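Local coordinates for PA14 domain-containing protein (Clostridium clariflavum, PDB 6QDI) that probably senses plant-biomass polysaccharides outside the cell through its calcium-binding tandem PA14 domains, as the sugar-binding part of a membrane-bound RsgI-like anti-sigma factor, at residues Gly186-Ser189 with Lys190-Gln194. Sequence-based numbering, arbitrary orientation.
Sequences GSPS and KSINQ
Ser187 and Ile192 meet where residues 186-194 fold back, and they show how a short loop that turns back on itself can be packed on one flank and more loosely filled and bridged by water on the other. On the packed flank CB of Ser187 lies 3.6 Å from CG2 of Ile192, the branch that stands anti to the backbone N of its residue (CG1 has chi1 -60°). The same methyl is 4.0 Å from CD of Pro188, and Phe198 and Tyr161, on neighbouring strands 198-207 and 157-162, pack against Pro188 and Ile192. Beside it the hydroxyl OG of Ser187 donates to Asn193 O at 2.9 Å, reaching the oxygen from well above the carbonyl plane and tying the two arms of the bend together.

The bend itself is a type I beta turn from Ser189 to Ile192, closed by Ile192 N to Ser189 O at 3.0 Å. Turned away from its own backbone N (chi1 173°), OG of Ser189 receives the N-H of Ser191 at 3.1 Å and a nearly straight 172°, the bond that defines an ST turn, here laid over the start of the type I turn. Glu172 OE1 is hydrogen-bonded to both Ser189 OG and Ser191 OG, fastening this corner to strand 170-176.

In this second PA14 domain the loop links strands 180-184 and 198-207 and runs straight into a calcium site: Asn193 N is hydrogen-bonded to OD1 of the ligand Asp163, and Asp195, another ligand, follows directly.

The other flank is looser. Gln194 CG comes no nearer to Gly186 CA than 4.2 Å, and a water takes hydrogen bonds from Ser187 N and Gln194 NE2, both at 2.9 Å. Lys190 NZ forms a salt bridge with Glu43 OE2 and a hydrogen bond with Val32 O, and Gln194 NE2 is hydrogen-bonded to Glu43 OE1, all in the first PA14 domain.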
loop_
_atom_site.group_PDB
_atom_site.type_symbol
_atom_site.label_atom_id
_atom_site.label_comp_id
_atom_site.label_asym_id
_atom_site.label_seq_id
_atom_site.Cartn_x
_atom_site.Cartn_y
_atom_site.Cartn_z
ATOM N N GLY A 186 -11.023 0.353 5.841
ATOM C CA GLY A 186 -11.145 1.801 5.678
ATOM C C GLY A 186 -11.920 2.203 4.409
ATOM O O GLY A 186 -12.255 1.376 3.579
ATOM N N SER A 187 -12.162 3.501 4.333
ATOM C CA SER A 187 -12.825 4.087 3.180
ATOM C C SER A 187 -11.835 4.849 2.328
ATOM O O SER A 187 -10.689 5.074 2.720
ATOM C CB SER A 187 -13.955 5.000 3.647
ATOM O OG SER A 187 -14.902 4.215 4.326
ATOM N N PRO A 188 -12.255 5.320 1.127
ATOM C CA PRO A 188 -11.259 5.951 0.251
ATOM C C PRO A 188 -10.836 7.346 0.663
ATOM O O PRO A 188 -9.836 7.839 0.140
ATOM C CB PRO A 188 -11.975 5.938 -1.136
ATOM C CG PRO A 188 -12.906 4.777 -1.038
ATOM C CD PRO A 188 -13.450 4.902 0.369
ATOM N N SER A 189 -11.601 7.957 1.562
ATOM C CA SER A 189 -11.324 9.286 2.076
ATOM C C SER A 189 -12.043 9.374 3.394
ATOM O O SER A 189 -13.047 8.677 3.602
ATOM C CB SER A 189 -11.859 10.368 1.129
ATOM O OG SER A 189 -11.709 11.621 1.720
ATOM N N LYS A 190 -11.598 10.264 4.272
ATOM C CA LYS A 190 -12.372 10.564 5.478
ATOM C C LYS A 190 -13.710 11.192 5.153
ATOM O O LYS A 190 -14.559 11.238 6.036
ATOM C CB LYS A 190 -11.593 11.443 6.465
ATOM C CG LYS A 190 -10.455 10.708 7.146
ATOM C CD LYS A 190 -9.632 11.653 7.979
ATOM C CE LYS A 190 -8.428 10.981 8.601
ATOM N NZ LYS A 190 -8.703 10.492 9.949
ATOM N N SER A 191 -13.922 11.687 3.928
ATOM C CA SER A 191 -15.238 12.171 3.540
ATOM C C SER A 191 -16.268 11.065 3.364
ATOM O O SER A 191 -17.448 11.337 3.241
ATOM C CB SER A 191 -15.137 12.976 2.243
ATOM O OG SER A 191 -14.749 12.146 1.168
ATOM N N ILE A 192 -15.815 9.804 3.361
ATOM C CA ILE A 192 -16.646 8.608 3.176
ATOM C C ILE A 192 -16.747 7.892 4.507
ATOM O O ILE A 192 -15.743 7.510 5.109
ATOM C CB ILE A 192 -16.076 7.711 2.066
ATOM C CG1 ILE A 192 -16.033 8.476 0.738
ATOM C CG2 ILE A 192 -16.819 6.405 1.943
ATOM C CD1 ILE A 192 -17.393 8.701 0.075
ATOM N N ASN A 193 -17.968 7.705 4.985
ATOM C CA ASN A 193 -18.198 7.044 6.256
ATOM C C ASN A 193 -17.513 5.669 6.295
ATOM O O ASN A 193 -17.534 4.911 5.310
ATOM C CB ASN A 193 -19.681 6.891 6.514
ATOM C CG ASN A 193 -19.967 6.497 7.944
ATOM O OD1 ASN A 193 -19.545 7.142 8.883
ATOM N ND2 ASN A 193 -20.632 5.412 8.092
ATOM N N GLN A 194 -16.918 5.345 7.441
ATOM C CA GLN A 194 -16.101 4.126 7.591
ATOM C C GLN A 194 -16.984 2.939 8.009
ATOM O O GLN A 194 -16.918 2.423 9.136
ATOM C CB GLN A 194 -14.977 4.390 8.554
ATOM C CG GLN A 194 -13.851 3.407 8.438
ATOM C CD GLN A 194 -12.776 3.746 9.446
ATOM O OE1 GLN A 194 -12.887 3.353 10.612
ATOM N NE2 GLN A 194 -11.777 4.523 9.046
HETATM O O HOH W 1 -11.331 5.440 6.313
#